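Local structure of trimethylamine-N-oxide reductase (7L5I) at residues V181-V186 and M364-A369; S687-Y692 and P801-F806; E698-H703 and V791-F796. The protein probably reduces N-oxides such as trimethylamine N-oxide and related S-oxides, as a bacterial molybdoenzyme whose molybdenum is carried by a pair of molybdopterin guanine dinucleotides. All blocks are in the same frame, centred on the assembly; numbering follows the deposited sequence.

Interaction 1: residues V181-V186 and M364-A369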
loop_
_atom_site.group_PDB
_atom_site.type_symbol
_atom_site.label_atom_id
_atom_site.label_comp_id
_atom_site.label_asym_id
_atom_site.label_seq_id
_atom_site.Cartn_x
_atom_site.Cartn_y
_atom_site.Cartn_z
ATOM N N VAL A 181 -1.660 -8.162 -11.852
ATOM C CA VAL A 181 -1.566 -9.423 -12.584
ATOM C C VAL A 181 -2.609 -9.499 -13.694
ATOM O O VAL A 181 -2.316 -10.000 -14.780
ATOM C CB VAL A 181 -1.699 -10.617 -11.616
ATOM C CG1 VAL A 181 -1.819 -11.935 -12.376
ATOM C CG2 VAL A 181 -0.474 -10.690 -10.685
ATOM N N ILE A 182 -3.827 -8.998 -13.448
ATOM C CA ILE A 182 -4.837 -9.046 -14.507
ATOM C C ILE A 182 -4.594 -7.965 -15.569
ATOM O O ILE A 182 -4.843 -8.209 -16.756
ATOM C CB ILE A 182 -6.252 -8.982 -13.878
ATOM C CG1 ILE A 182 -7.341 -9.176 -14.935
ATOM C CG2 ILE A 182 -6.524 -7.695 -13.141
ATOM C CD1 ILE A 182 -7.252 -10.464 -15.701
ATOM N N MET A 183 -4.087 -6.791 -15.200
ATOM C CA MET A 183 -3.935 -5.738 -16.200
ATOM C C MET A 183 -2.969 -6.106 -17.321
ATOM O O MET A 183 -3.262 -5.780 -18.484
ATOM C CB MET A 183 -3.534 -4.423 -15.522
ATOM C CG MET A 183 -4.699 -3.745 -14.793
ATOM S SD MET A 183 -6.149 -3.289 -15.807
ATOM C CE MET A 183 -7.343 -4.570 -15.460
ATOM N N PRO A 184 -1.847 -6.798 -17.084
ATOM C CA PRO A 184 -1.045 -7.243 -18.232
ATOM C C PRO A 184 -1.814 -8.115 -19.220
ATOM O O PRO A 184 -1.528 -8.041 -20.426
ATOM C CB PRO A 184 0.117 -7.993 -17.576
ATOM C CG PRO A 184 0.305 -7.270 -16.269
ATOM C CD PRO A 184 -1.128 -6.955 -15.808
ATOM N N HIS A 185 -2.751 -8.946 -18.761
ATOM C CA HIS A 185 -3.565 -9.753 -19.669
ATOM C C HIS A 185 -4.602 -8.925 -20.426
ATOM O O HIS A 185 -5.040 -9.322 -21.506
ATOM C CB HIS A 185 -4.314 -10.857 -18.894
ATOM C CG HIS A 185 -3.429 -11.924 -18.332
ATOM N ND1 HIS A 185 -2.658 -12.748 -19.129
ATOM C CD2 HIS A 185 -3.204 -12.314 -17.053
ATOM C CE1 HIS A 185 -2.003 -13.609 -18.360
ATOM N NE2 HIS A 185 -2.310 -13.360 -17.096
ATOM N N VAL A 186 -5.053 -7.818 -19.841
ATOM C CA VAL A 186 -6.141 -7.033 -20.422
ATOM C C VAL A 186 -5.614 -5.902 -21.280
ATOM O O VAL A 186 -6.183 -5.605 -22.334
ATOM C CB VAL A 186 -7.030 -6.505 -19.278
ATOM C CG1 VAL A 186 -8.089 -5.597 -19.810
ATOM C CG2 VAL A 186 -7.605 -7.677 -18.473
ATOM N N MET A 364 -13.393 -5.287 -14.838
ATOM C CA MET A 364 -14.715 -4.786 -15.169
ATOM C C MET A 364 -14.722 -3.263 -15.294
ATOM O O MET A 364 -15.467 -2.720 -16.116
ATOM C CB MET A 364 -15.733 -5.260 -14.109
ATOM C CG MET A 364 -17.162 -4.897 -14.497
ATOM S SD MET A 364 -17.695 -5.697 -16.030
ATOM C CE MET A 364 -18.715 -4.391 -16.747
ATOM N N LEU A 365 -13.900 -2.544 -14.517
ATOM C CA LEU A 365 -13.852 -1.097 -14.673
ATOM C C LEU A 365 -13.341 -0.714 -16.066
ATOM O O LEU A 365 -13.853 0.227 -16.689
ATOM C CB LEU A 365 -12.955 -0.470 -13.607
ATOM C CG LEU A 365 -12.983 1.054 -13.591
ATOM C CD1 LEU A 365 -14.321 1.521 -13.101
ATOM C CD2 LEU A 365 -11.896 1.609 -12.718
ATOM N N VAL A 366 -12.293 -1.402 -16.540
ATOM C CA VAL A 366 -11.764 -1.164 -17.885
ATOM C C VAL A 366 -12.792 -1.545 -18.943
ATOM O O VAL A 366 -12.921 -0.882 -19.980
ATOM C CB VAL A 366 -10.447 -1.935 -18.071
ATOM C CG1 VAL A 366 -10.019 -1.905 -19.519
ATOM C CG2 VAL A 366 -9.407 -1.321 -17.194
ATOM N N THR A 367 -13.541 -2.618 -18.695
ATOM C CA THR A 367 -14.616 -3.019 -19.603
ATOM C C THR A 367 -15.706 -1.954 -19.658
ATOM O O THR A 367 -16.182 -1.573 -20.738
ATOM C CB THR A 367 -15.180 -4.363 -19.131
ATOM O OG1 THR A 367 -14.174 -5.386 -19.249
ATOM C CG2 THR A 367 -16.390 -4.784 -19.934
ATOM N N LEU A 368 -16.114 -1.444 -18.499
ATOM C CA LEU A 368 -17.084 -0.352 -18.477
ATOM C C LEU A 368 -16.573 0.878 -19.226
ATOM O O LEU A 368 -17.297 1.476 -20.039
ATOM C CB LEU A 368 -17.435 -0.016 -17.023
ATOM C CG LEU A 368 -18.433 1.101 -16.839
ATOM C CD1 LEU A 368 -19.759 0.766 -17.534
ATOM C CD2 LEU A 368 -18.663 1.388 -15.356
ATOM N N ALA A 369 -15.319 1.277 -18.974
ATOM C CA ALA A 369 -14.736 2.406 -19.676
ATOM C C ALA A 369 -14.700 2.166 -21.184
ATOM O O ALA A 369 -14.892 3.106 -21.977
ATOM C CB ALA A 369 -13.319 2.673 -19.137
#

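Interaction 2: residues S687-Y692 and P801-F806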
loop_
_atom_site.group_PDB
_atom_site.type_symbol
_atom_site.label_atom_id
_atom_site.label_comp_id
_atom_site.label_asym_id
_atom_site.label_seq_id
_atom_site.Cartn_x
_atom_site.Cartn_y
_atom_site.Cartn_z
ATOM N N SER A 687 2.218 11.864 18.775
ATOM C CA SER A 687 1.082 12.632 19.262
ATOM C C SER A 687 -0.067 12.705 18.266
ATOM O O SER A 687 -1.166 13.132 18.645
ATOM C CB SER A 687 1.560 14.042 19.627
ATOM O OG SER A 687 2.055 14.696 18.483
ATOM N N LEU A 688 0.124 12.271 17.013
ATOM C CA LEU A 688 -0.995 12.219 16.090
ATOM C C LEU A 688 -2.092 11.278 16.584
ATOM O O LEU A 688 -3.237 11.418 16.157
ATOM C CB LEU A 688 -0.527 11.761 14.705
ATOM C CG LEU A 688 0.440 12.737 14.007
ATOM C CD1 LEU A 688 0.856 12.183 12.651
ATOM C CD2 LEU A 688 -0.195 14.080 13.876
ATOM N N ARG A 689 -1.754 10.310 17.426
ATOM C CA ARG A 689 -2.757 9.386 17.946
ATOM C C ARG A 689 -3.942 10.131 18.537
ATOM O O ARG A 689 -5.082 9.671 18.431
ATOM C CB ARG A 689 -2.133 8.472 18.999
ATOM C CG ARG A 689 -3.085 7.447 19.593
ATOM C CD ARG A 689 -2.318 6.478 20.466
ATOM N NE ARG A 689 -3.183 5.592 21.248
ATOM C CZ ARG A 689 -3.654 4.434 20.808
ATOM N NH1 ARG A 689 -3.372 4.025 19.578
ATOM N NH2 ARG A 689 -4.422 3.675 21.595
ATOM N N GLN A 690 -3.698 11.283 19.148
ATOM C CA GLN A 690 -4.769 11.998 19.821
ATOM C C GLN A 690 -5.785 12.572 18.840
ATOM O O GLN A 690 -6.913 12.888 19.241
ATOM C CB GLN A 690 -4.178 13.072 20.722
ATOM C CG GLN A 690 -3.087 12.524 21.676
ATOM C CD GLN A 690 -3.446 11.174 22.326
ATOM O OE1 GLN A 690 -4.572 10.961 22.777
ATOM N NE2 GLN A 690 -2.476 10.265 22.377
ATOM N N LYS A 691 -5.449 12.643 17.552
ATOM C CA LYS A 691 -6.381 13.161 16.565
ATOM C C LYS A 691 -7.434 12.151 16.135
ATOM O O LYS A 691 -8.399 12.538 15.474
ATOM C CB LYS A 691 -5.602 13.673 15.351
ATOM C CG LYS A 691 -4.784 14.908 15.704
ATOM C CD LYS A 691 -4.099 15.545 14.521
ATOM C CE LYS A 691 -3.504 16.912 14.902
ATOM N NZ LYS A 691 -4.504 18.012 14.794
ATOM N N TYR A 692 -7.300 10.882 16.504
ATOM C CA TYR A 692 -8.277 9.884 16.098
ATOM C C TYR A 692 -8.616 8.843 17.149
ATOM O O TYR A 692 -9.648 8.186 17.004
ATOM C CB TYR A 692 -7.806 9.148 14.825
ATOM C CG TYR A 692 -6.459 8.463 14.923
ATOM C CD1 TYR A 692 -6.336 7.157 15.389
ATOM C CD2 TYR A 692 -5.301 9.124 14.532
ATOM C CE1 TYR A 692 -5.104 6.545 15.476
ATOM C CE2 TYR A 692 -4.073 8.516 14.611
ATOM C CZ TYR A 692 -3.981 7.233 15.059
ATOM O OH TYR A 692 -2.746 6.641 15.140
ATOM N N PRO A 801 -8.509 -2.590 29.227
ATOM C CA PRO A 801 -7.074 -2.734 29.458
ATOM C C PRO A 801 -6.250 -1.630 28.811
ATOM O O PRO A 801 -6.561 -1.133 27.731
ATOM C CB PRO A 801 -6.747 -4.095 28.822
ATOM C CG PRO A 801 -7.778 -4.277 27.806
ATOM C CD PRO A 801 -9.032 -3.646 28.346
ATOM N N GLU A 802 -5.167 -1.260 29.498
ATOM C CA GLU A 802 -4.231 -0.277 28.964
ATOM C C GLU A 802 -3.461 -0.821 27.762
ATOM O O GLU A 802 -3.012 -1.968 27.754
ATOM C CB GLU A 802 -3.241 0.139 30.058
ATOM C CG GLU A 802 -3.884 0.895 31.216
ATOM C CD GLU A 802 -2.917 1.170 32.359
ATOM O OE1 GLU A 802 -1.776 0.648 32.328
ATOM O OE2 GLU A 802 -3.308 1.910 33.287
ATOM N N VAL A 803 -3.316 0.018 26.735
ATOM C CA VAL A 803 -2.445 -0.305 25.603
ATOM C C VAL A 803 -0.992 -0.147 26.030
ATOM O O VAL A 803 -0.575 0.912 26.512
ATOM C CB VAL A 803 -2.801 0.595 24.411
ATOM C CG1 VAL A 803 -1.807 0.446 23.261
ATOM C CG2 VAL A 803 -4.231 0.283 23.937
ATOM N N THR A 804 -0.197 -1.207 25.829
ATOM C CA THR A 804 1.186 -1.275 26.284
ATOM C C THR A 804 2.203 -1.337 25.150
ATOM O O THR A 804 3.419 -1.366 25.411
ATOM C CB THR A 804 1.350 -2.514 27.182
ATOM O OG1 THR A 804 0.849 -3.676 26.492
ATOM C CG2 THR A 804 0.564 -2.338 28.475
ATOM N N VAL A 805 1.749 -1.317 23.895
ATOM C CA VAL A 805 2.645 -1.585 22.775
ATOM C C VAL A 805 3.516 -0.404 22.393
ATOM O O VAL A 805 4.384 -0.542 21.521
ATOM C CB VAL A 805 1.796 -2.091 21.581
ATOM C CG1 VAL A 805 0.963 -0.969 20.975
ATOM C CG2 VAL A 805 2.708 -2.762 20.562
ATOM N N PHE A 806 3.364 0.739 23.048
ATOM C CA PHE A 806 4.260 1.858 22.788
ATOM C C PHE A 806 5.311 2.028 23.883
ATOM O O PHE A 806 6.091 2.975 23.823
ATOM C CB PHE A 806 3.459 3.157 22.611
ATOM C CG PHE A 806 2.375 3.073 21.551
ATOM C CD1 PHE A 806 2.692 2.774 20.237
ATOM C CD2 PHE A 806 1.053 3.275 21.886
ATOM C CE1 PHE A 806 1.710 2.683 19.270
ATOM C CE2 PHE A 806 0.053 3.189 20.931
ATOM C CZ PHE A 806 0.372 2.895 19.624
#

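Interaction 3: residues E698-H703 and V791-F796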
loop_
_atom_site.group_PDB
_atom_site.type_symbol
_atom_site.label_atom_id
_atom_site.label_comp_id
_atom_site.label_asym_id
_atom_site.label_seq_id
_atom_site.Cartn_x
_atom_site.Cartn_y
_atom_site.Cartn_z
ATOM N N GLU A 698 -8.242 2.355 18.564
ATOM C CA GLU A 698 -8.525 2.655 17.172
ATOM C C GLU A 698 -10.025 2.867 16.993
ATOM O O GLU A 698 -10.835 2.091 17.529
ATOM C CB GLU A 698 -8.032 1.502 16.306
ATOM C CG GLU A 698 -8.098 1.760 14.806
ATOM C CD GLU A 698 -7.053 2.774 14.343
ATOM O OE1 GLU A 698 -6.121 3.097 15.134
ATOM O OE2 GLU A 698 -7.187 3.274 13.197
ATOM N N PRO A 699 -10.444 3.877 16.238
ATOM C CA PRO A 699 -11.877 4.077 16.016
ATOM C C PRO A 699 -12.424 3.082 15.013
ATOM O O PRO A 699 -11.759 2.696 14.044
ATOM C CB PRO A 699 -11.953 5.513 15.469
ATOM C CG PRO A 699 -10.590 5.743 14.809
ATOM C CD PRO A 699 -9.628 4.963 15.665
ATOM N N VAL A 700 -13.677 2.670 15.249
ATOM C CA VAL A 700 -14.432 1.859 14.297
ATOM C C VAL A 700 -15.695 2.624 13.947
ATOM O O VAL A 700 -16.405 3.094 14.843
ATOM C CB VAL A 700 -14.749 0.457 14.846
ATOM C CG1 VAL A 700 -15.525 0.517 16.168
ATOM C CG2 VAL A 700 -15.525 -0.340 13.829
ATOM N N MET A 701 -15.931 2.817 12.645
ATOM C CA MET A 701 -17.115 3.529 12.188
ATOM C C MET A 701 -18.290 2.566 12.185
ATOM O O MET A 701 -18.195 1.464 11.632
ATOM C CB MET A 701 -16.891 4.122 10.794
ATOM C CG MET A 701 -15.745 5.122 10.745
ATOM S SD MET A 701 -15.271 5.505 9.022
ATOM C CE MET A 701 -16.754 6.289 8.390
ATOM N N ILE A 702 -19.381 2.976 12.835
ATOM C CA ILE A 702 -20.564 2.129 13.024
ATOM C C ILE A 702 -21.804 2.959 12.728
ATOM O O ILE A 702 -21.934 4.085 13.216
ATOM C CB ILE A 702 -20.685 1.571 14.453
ATOM C CG1 ILE A 702 -19.422 0.862 14.880
ATOM C CG2 ILE A 702 -21.854 0.582 14.519
ATOM C CD1 ILE A 702 -19.467 0.407 16.328
ATOM N N HIS A 703 -22.700 2.411 11.921
ATOM C CA HIS A 703 -23.943 3.103 11.570
ATOM C C HIS A 703 -24.851 3.187 12.800
ATOM O O HIS A 703 -24.901 2.247 13.597
ATOM C CB HIS A 703 -24.644 2.337 10.445
ATOM C CG HIS A 703 -25.813 3.061 9.870
ATOM N ND1 HIS A 703 -27.073 3.001 10.434
ATOM C CD2 HIS A 703 -25.914 3.882 8.801
ATOM C CE1 HIS A 703 -27.904 3.749 9.725
ATOM N NE2 HIS A 703 -27.222 4.299 8.729
ATOM N N VAL A 791 -18.069 -9.899 10.620
ATOM C CA VAL A 791 -17.732 -9.710 12.025
ATOM C C VAL A 791 -19.004 -9.545 12.852
ATOM O O VAL A 791 -20.082 -9.287 12.327
ATOM C CB VAL A 791 -16.838 -8.478 12.276
ATOM C CG1 VAL A 791 -15.520 -8.556 11.464
ATOM C CG2 VAL A 791 -17.580 -7.179 11.951
ATOM N N GLN A 792 -18.834 -9.620 14.171
ATOM C CA GLN A 792 -19.832 -9.204 15.153
ATOM C C GLN A 792 -19.213 -8.134 16.033
ATOM O O GLN A 792 -17.991 -8.090 16.204
ATOM C CB GLN A 792 -20.288 -10.394 15.993
ATOM C CG GLN A 792 -21.298 -10.049 17.098
ATOM C CD GLN A 792 -22.606 -9.490 16.551
ATOM O OE1 GLN A 792 -22.663 -8.363 16.078
ATOM N NE2 GLN A 792 -23.672 -10.283 16.656
ATOM N N ILE A 793 -20.054 -7.255 16.561
ATOM C CA ILE A 793 -19.635 -6.222 17.500
ATOM C C ILE A 793 -20.539 -6.279 18.726
ATOM O O ILE A 793 -21.742 -6.545 18.617
ATOM C CB ILE A 793 -19.667 -4.828 16.869
ATOM C CG1 ILE A 793 -18.727 -4.790 15.657
ATOM C CG2 ILE A 793 -19.272 -3.757 17.859
ATOM C CD1 ILE A 793 -18.428 -3.389 15.207
ATOM N N GLU A 794 -19.939 -6.061 19.891
ATOM C CA GLU A 794 -20.664 -5.915 21.149
ATOM C C GLU A 794 -19.997 -4.840 21.999
ATOM O O GLU A 794 -18.796 -4.566 21.874
ATOM C CB GLU A 794 -20.687 -7.238 21.914
ATOM C CG GLU A 794 -19.292 -7.610 22.399
ATOM C CD GLU A 794 -19.186 -9.022 22.899
ATOM O OE1 GLU A 794 -20.102 -9.821 22.608
ATOM O OE2 GLU A 794 -18.184 -9.335 23.585
ATOM N N LYS A 795 -20.785 -4.214 22.862
ATOM C CA LYS A 795 -20.231 -3.251 23.800
ATOM C C LYS A 795 -19.304 -3.953 24.783
ATOM O O LYS A 795 -19.601 -5.049 25.264
ATOM C CB LYS A 795 -21.359 -2.533 24.547
ATOM C CG LYS A 795 -20.886 -1.407 25.418
ATOM C CD LYS A 795 -22.018 -0.831 26.272
ATOM C CE LYS A 795 -21.513 0.344 27.107
ATOM N NZ LYS A 795 -22.545 0.844 28.049
ATOM N N PHE A 796 -18.148 -3.334 25.042
ATOM C CA PHE A 796 -17.218 -3.859 26.033
ATOM C C PHE A 796 -17.638 -3.358 27.403
ATOM O O PHE A 796 -17.838 -2.154 27.596
ATOM C CB PHE A 796 -15.785 -3.419 25.719
ATOM C CG PHE A 796 -14.774 -3.894 26.731
ATOM C CD1 PHE A 796 -14.172 -5.134 26.604
ATOM C CD2 PHE A 796 -14.430 -3.099 27.813
ATOM C CE1 PHE A 796 -13.246 -5.576 27.545
ATOM C CE2 PHE A 796 -13.502 -3.538 28.756
ATOM C CZ PHE A 796 -12.915 -4.779 28.617
#

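Interaction 1: residues V181-V186 and M364-A369
Met183 makes the first touch between the two helices, through its sulfur: SD lies 4.1 Å from Val366 CG2. The methionine does not point straight across at its base. Its CG stands anti to the carbonyl carbon (chi1 -75°), and the chain bends again at chi2 (-60°), which swings the thioether towards the neighbouring helix. There it runs past the valine rather than meeting it head on. Pro184 comes next, and because a proline nitrogen carries no hydrogen, the bond to the preceding turn is missing and helix 179-187 is kinked at this point. His185 turns to the other flank, where its NE2 is hydrogen-bonded to Asn445 OD1.

The two helices belong to the large molybdopterin oxidoreductase region. Helix 359-372 is the connection of a beta-alpha-beta crossover between the neighbouring parallel strands 344-348 and 381-383 of a five-stranded sheet. Helix 179-187 starts a few residues after Ser175, which lines the pocket of the oxygen atom at the active site. The contact packs the helix that follows Ser175 in sequence against the crossover helix of the parallel sheet.

Val186, past the kink, directs its side chain at the second helix, and its CG1 comes to 4.2 Å from Val366 CG1. These two valines also supply the closest pair of CA atoms between the segments, Val186 CA and Val366 CA, 8.5 Å apart. Val366 thus divides its branches: CG1, anti to its own nitrogen at a chi1 of 170°, serves Val186, while CG2 serves Met183. All three residues are buried, and Trp363, one turn earlier on helix 359-372, touches Val186 too. Met364 faces away from the contact, onto Met275 and Leu276 of helix 271-284.

Interaction 2: residues S687-Y692 and P801-F806
Arg689 reaches across to Phe806 and Val803, joining two irregular parts of the chain around the C-terminal beta barrel: the loop between strands 668-671 and 699-702, and the tail that follows strand 790-795. Its base sits in a run of turns, where Gln690, Lys691 and Tyr692 each bond through their backbone N to the carbonyl three residues back. From there the side chain runs out fully extended, with chi1, chi2 and chi3 all within 10° of 180°.

The guanidinium and the phenyl ring do not stack in parallel, their planes being 64° apart. Phe806 places one corner, CE2, above a face of the guanidinium and offset towards its rim, 3.8 Å from Arg689 NH1. Relative to the phenyl ring, the same nitrogen lies at the edge, near its plane, which is not the position of a cation-pi pair. On the far end of the group, Arg689 NH2 has Val803 CG2 at 4.1 Å, an oblique approach from the C-terminal tail. Arg689 NH2 is hydrogen-bonded to Asn765 OD1 and makes a long, weak ion pair with Asp696 OD2. Phe806 also meets the ring of Trp749, and one of its faces carries the methyl Val805 CG1, 4.0 Å above the plane and over the ring centre.

Interaction 3: residues E698-H703 and V791-F796
Ile702 and Ile793 reach towards each other tip to tip, their CD1 methyls 4.1 Å apart. Both have CG1 anti to the carbonyl carbon and extend at chi2 (175° in Ile702, -165° in Ile793), which carries each methyl far from its own strand. Val700 joins from two residues earlier with a lighter touch, its CG2 4.4 Å from Ile793 CD1. All three are buried, and Val742 of strand 741-744 packs on both Val700 and Ile793. No hydrogen bond links the segments, and the backbones stay well apart, with Ile702 CA and Ile793 CA 9.5 Å from each other.

Flanking Ile793, Gln792 and Glu794 are polar and partly exposed. Gln792 folds back so that its OE1 accepts the N-H of Ile793, N to OE1 2.9 Å, and also that of Arg710 NH2, while Glu794 forms a salt bridge with Arg719. Lys795, at the strand's end, is exposed. Strands 699-702 and 790-795 are not neighbours in the sheet: they face each other across a closed ring of six strands, an arrangement that fits the double-psi beta barrel of the C-terminal, dinucleotide-binding domain in this enzyme family.

In the fold
Interactions 2 and 3 adjoin in the C-terminal part of the chain, their centres 18 Å apart. Both segments of interaction 3 fall between the two of interaction 2 in sequence, and the contacts touch where Tyr692 O lies 3.4 Å from Pro699 CG and where Pro801 packs on Phe796. Interaction 3 lies within the barrel, whereas interaction 2 joins loops outside it. Interaction 1 stands apart, closing earlier in the chain, with centres 41 Å from interaction 2 and 35 Å from interaction 3. None of the three measured side chains lies against the cofactor: Met183, Phe806 and Val700 are about 14, 10 and 12 Å from a bound MGD.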